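Local atomic coordinates of neurotoxin (Clostridium botulinum, PDB entry 1ZB7), a protein that acts in the host cytosol as a zinc endopeptidase that cleaves an Ala-Ala bond of the synaptic vesicle protein VAMP2, a synaptobrevin. Residues 328-331 / 337-340; 31-36 / 139-144. All blocks are in the same frame, centred on the assembly; numbering follows the deposited sequence.

Interaction 1: residues 328-331 / 337-340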
# COMPACT_ATOMS: atom_id res chain seq x y z
N ASP A 328 -31.76 11.66 -7.81
CA ASP A 328 -32.68 11.84 -6.70
C ASP A 328 -32.83 13.33 -6.25
O ASP A 328 -32.90 13.66 -5.08
CB ASP A 328 -32.25 10.91 -5.58
CG ASP A 328 -33.32 10.71 -4.52
OD1 ASP A 328 -34.48 11.06 -4.72
OD2 ASP A 328 -32.95 10.19 -3.44
N PHE A 329 -32.90 14.21 -7.25
CA PHE A 329 -33.18 15.65 -7.08
C PHE A 329 -34.56 15.87 -6.52
O PHE A 329 -35.45 15.04 -6.72
CB PHE A 329 -33.11 16.34 -8.43
CG PHE A 329 -31.74 16.35 -9.05
CD1 PHE A 329 -30.58 16.45 -8.30
CD2 PHE A 329 -31.60 16.25 -10.45
CE1 PHE A 329 -29.34 16.47 -8.89
CE2 PHE A 329 -30.35 16.29 -11.04
CZ PHE A 329 -29.23 16.40 -10.25
N VAL A 330 -34.73 16.99 -5.80
CA VAL A 330 -36.06 17.47 -5.44
C VAL A 330 -36.52 18.52 -6.45
O VAL A 330 -35.73 19.17 -7.11
CB VAL A 330 -36.19 17.90 -3.98
CG1 VAL A 330 -36.04 16.65 -3.11
CG2 VAL A 330 -35.14 18.97 -3.57
N GLU A 331 -37.81 18.58 -6.66
CA GLU A 331 -38.41 19.44 -7.66
C GLU A 331 -39.34 20.32 -6.92
O GLU A 331 -40.12 19.81 -6.17
CB GLU A 331 -39.27 18.62 -8.65
CG GLU A 331 -39.50 19.37 -9.93
CD GLU A 331 -40.25 18.60 -10.93
OE1 GLU A 331 -40.12 17.35 -10.98
OE2 GLU A 331 -40.92 19.31 -11.72
N TYR A 337 -35.24 22.09 -10.04
CA TYR A 337 -34.52 21.06 -9.40
C TYR A 337 -33.44 21.58 -8.49
O TYR A 337 -32.78 22.61 -8.78
CB TYR A 337 -33.88 20.12 -10.42
CG TYR A 337 -34.89 19.56 -11.40
CD1 TYR A 337 -35.67 18.45 -11.06
CD2 TYR A 337 -35.13 20.21 -12.63
CE1 TYR A 337 -36.59 17.94 -11.96
CE2 TYR A 337 -36.10 19.73 -13.55
CZ TYR A 337 -36.80 18.57 -13.21
OH TYR A 337 -37.69 18.03 -14.12
N SER A 338 -33.27 20.85 -7.38
CA SER A 338 -32.25 21.17 -6.40
C SER A 338 -31.77 19.86 -5.75
O SER A 338 -32.34 18.80 -5.96
CB SER A 338 -32.76 22.19 -5.38
OG SER A 338 -33.67 21.54 -4.48
N VAL A 339 -30.62 19.94 -5.09
CA VAL A 339 -30.02 18.83 -4.36
C VAL A 339 -30.34 18.96 -2.89
O VAL A 339 -29.95 19.94 -2.22
CB VAL A 339 -28.50 18.80 -4.48
CG1 VAL A 339 -27.90 17.59 -3.70
CG2 VAL A 339 -28.08 18.71 -5.93
N ASP A 340 -31.06 17.95 -2.40
CA ASP A 340 -31.35 17.80 -0.99
C ASP A 340 -30.19 17.07 -0.32
O ASP A 340 -29.74 16.02 -0.79
CB ASP A 340 -32.65 17.00 -0.81
CG ASP A 340 -33.06 16.84 0.64
OD1 ASP A 340 -33.72 17.76 1.15
OD2 ASP A 340 -32.72 15.83 1.29
O HOH W 1 -31.18 15.42 -3.89
O HOH W 2 -39.03 16.09 -13.66

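Interaction 2: residues 31-36 / 139-144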
# COMPACT_ATOMS: atom_id res chain seq x y z
N GLY A 31 -15.54 2.77 -39.59
CA GLY A 31 -14.92 1.93 -38.58
C GLY A 31 -15.44 0.50 -38.60
O GLY A 31 -16.20 0.11 -39.48
N THR A 32 -15.02 -0.29 -37.61
CA THR A 32 -15.33 -1.72 -37.53
C THR A 32 -16.59 -2.00 -36.69
O THR A 32 -16.71 -1.57 -35.58
CB THR A 32 -14.10 -2.45 -36.98
OG1 THR A 32 -13.00 -2.21 -37.87
CG2 THR A 32 -14.32 -3.98 -36.85
N TYR A 33 -17.53 -2.74 -37.26
CA TYR A 33 -18.74 -3.16 -36.57
C TYR A 33 -18.71 -4.59 -36.07
O TYR A 33 -18.28 -5.49 -36.76
CB TYR A 33 -19.97 -3.01 -37.49
CG TYR A 33 -20.43 -1.59 -37.68
CD1 TYR A 33 -21.51 -1.09 -36.96
CD2 TYR A 33 -19.77 -0.75 -38.56
CE1 TYR A 33 -21.96 0.15 -37.12
CE2 TYR A 33 -20.20 0.55 -38.73
CZ TYR A 33 -21.29 1.00 -38.00
OH TYR A 33 -21.75 2.28 -38.13
N TYR A 34 -19.29 -4.79 -34.89
CA TYR A 34 -19.29 -6.03 -34.16
C TYR A 34 -20.67 -6.48 -33.77
O TYR A 34 -21.55 -5.65 -33.50
CB TYR A 34 -18.51 -5.85 -32.84
CG TYR A 34 -17.12 -5.30 -32.97
CD1 TYR A 34 -16.05 -6.12 -33.38
CD2 TYR A 34 -16.85 -3.98 -32.65
CE1 TYR A 34 -14.80 -5.61 -33.50
CE2 TYR A 34 -15.58 -3.46 -32.76
CZ TYR A 34 -14.56 -4.28 -33.18
OH TYR A 34 -13.29 -3.75 -33.26
N LYS A 35 -20.83 -7.78 -33.61
CA LYS A 35 -22.10 -8.42 -33.26
C LYS A 35 -22.24 -8.33 -31.75
O LYS A 35 -21.34 -8.69 -31.04
CB LYS A 35 -22.21 -9.83 -33.84
CG LYS A 35 -23.48 -10.57 -33.42
CD LYS A 35 -23.73 -11.85 -34.20
CE LYS A 35 -25.09 -12.37 -33.96
NZ LYS A 35 -25.36 -13.61 -34.63
N ALA A 36 -23.31 -7.69 -31.26
CA ALA A 36 -23.53 -7.43 -29.84
C ALA A 36 -24.92 -7.90 -29.35
O ALA A 36 -25.83 -8.03 -30.13
CB ALA A 36 -23.22 -5.84 -29.49
N ASN A 139 -22.65 4.17 -32.75
CA ASN A 139 -23.32 3.83 -34.01
C ASN A 139 -23.83 2.39 -33.96
O ASN A 139 -23.11 1.46 -33.59
CB ASN A 139 -22.37 3.85 -35.17
CG ASN A 139 -21.85 5.24 -35.53
OD1 ASN A 139 -22.57 6.21 -35.58
ND2 ASN A 139 -20.54 5.29 -35.86
N LYS A 140 -25.06 2.24 -34.38
CA LYS A 140 -25.72 0.98 -34.62
C LYS A 140 -26.09 0.90 -36.11
O LYS A 140 -26.54 1.87 -36.75
CB LYS A 140 -26.99 0.96 -33.75
CG LYS A 140 -28.18 0.08 -34.23
CD LYS A 140 -29.39 0.24 -33.22
CE LYS A 140 -30.37 -0.92 -33.37
NZ LYS A 140 -31.75 -0.51 -32.88
N LYS A 141 -25.97 -0.28 -36.68
CA LYS A 141 -26.27 -0.47 -38.08
C LYS A 141 -27.50 -1.33 -38.17
O LYS A 141 -27.45 -2.50 -37.75
CB LYS A 141 -25.09 -1.16 -38.74
CG LYS A 141 -24.97 -0.92 -40.16
CD LYS A 141 -23.90 -1.81 -40.76
CE LYS A 141 -22.56 -1.11 -40.97
NZ LYS A 141 -21.79 -1.95 -41.93
N ILE A 142 -28.55 -0.80 -38.77
CA ILE A 142 -29.82 -1.50 -39.02
C ILE A 142 -29.63 -2.32 -40.29
O ILE A 142 -29.46 -1.76 -41.33
CB ILE A 142 -31.03 -0.50 -39.26
CG1 ILE A 142 -31.20 0.52 -38.12
CG2 ILE A 142 -32.31 -1.25 -39.44
CD1 ILE A 142 -31.56 -0.10 -36.75
N ILE A 143 -29.64 -3.64 -40.17
CA ILE A 143 -29.39 -4.52 -41.29
C ILE A 143 -30.71 -4.93 -41.92
O ILE A 143 -31.46 -5.70 -41.33
CB ILE A 143 -28.64 -5.84 -40.90
CG1 ILE A 143 -27.30 -5.56 -40.16
CG2 ILE A 143 -28.42 -6.75 -42.20
CD1 ILE A 143 -26.10 -5.21 -41.04
N GLN A 144 -30.96 -4.46 -43.13
CA GLN A 144 -32.17 -4.79 -43.85
C GLN A 144 -31.79 -5.41 -45.19
O GLN A 144 -30.96 -4.84 -45.91
CB GLN A 144 -33.05 -3.55 -44.09
CG GLN A 144 -33.48 -2.76 -42.80
CD GLN A 144 -34.59 -3.43 -41.97
OE1 GLN A 144 -34.68 -4.66 -41.90
NE2 GLN A 144 -35.42 -2.61 -41.30

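Interaction 1: residues 328-331 / 337-340
Tyr337 lies alongside Glu331, and the two side chains point the same way. The Glu331 carboxylate runs past the ring with its plane turned 41° from it, and OE1 comes 3.7 Å from Tyr337 CE1. Glu331 CG stands anti to its own backbone N (chi1 -161°) and the chain is extended beyond it, which carries the carboxylate out along the ring. A water at the ring edge, in its plane, donates to Glu331 OE1; it lies improbably close to Tyr337 OH, so that link is doubtful. Lys324 forms a salt bridge with the same OE1. On the backbone, Tyr337 CA makes a CH...O contact of 3.2 Å with Val330 O.

Ser338 is the antiparallel hydrogen-bonded partner of Val330. Ser338 N donates to Val330 O at 3.0 Å, and Val330 N donates to Ser338 O at 3.0 Å. These two bonds close a short beta hairpin between helix 316-327 and helix 341-354. Ser338 OG lies on the face shared with Val330, near CG2.

The CB of Val339 points away from residues 328-331, yet Val339 CG2 meets Phe329 CE1 at 3.9 Å. Both side chains also rest on helix 282-303, Phe329 on Ala300 and Leu303. Asp340 is the N-cap of helix 341-354, and its OD2 accepts from Lys343 N. Asp340 N donates to a second water at 2.9 Å, which in turn donates to Asp328 O.

Interaction 2: residues 31-36 / 139-144
Lys141 lays its CE over one face of the Tyr33 ring, 3.7 Å from the centroid and nearly above it, 12° off the ring normal. This is a CH-pi contact. The ammonium group follows on the same face as a cation-pi partner, with NZ 4.5 Å from the centroid of the Tyr33 ring. The Lys141 chain leaves the backbone with CG anti to N, and the turn at chi3 (-100°) carries CE in over the ring. Lys141 CB adds a contact near the ring rim, 3.8 Å from Tyr33 CE1.

At the far end of the ring, Tyr33 OH sits against Asn139 CB at 3.4 Å. The two side chains cross at about a right angle. No hydrogen bond joins the two segments. The Asn139 amide has its partner elsewhere: ND2 donates to Glu23 OE1.

Ile151 touches Tyr33, Asn139 and Lys141 alike. Strand 19-23 lies between the two segments in the mixed sheet. Tyr34 and Ala36 bond its backbone from one side, at Met22 and Ile20. Asn139 and Lys141 bond it from the other, at Glu23 and Met21. Tyr33, just before strand 34-38, thus reaches past strand 19-23 to strand 137-142, next to the edge strand 150-155.

In the fold
Both contacts are surface contacts within the one zinc protease domain, and they share no element. Their centres are about 38 Å apart and their nearest atoms about 26 Å. Interaction 1 is local: five residues separate its segments, and paired backbones hold it, with side chains packing on both faces. Its Phe329 is the single buried residue among those that touch, where the hairpin meets a helix. Interaction 2 is long-range, with 102 residues between its segments. It joins strands that are not direct neighbours, through the Tyr33 side chain against side chains and backbone of strand 137-142, with no hydrogen bond. Lys324 pairs with a carboxylate beside the hairpin, while Lys141 rests on an aromatic face.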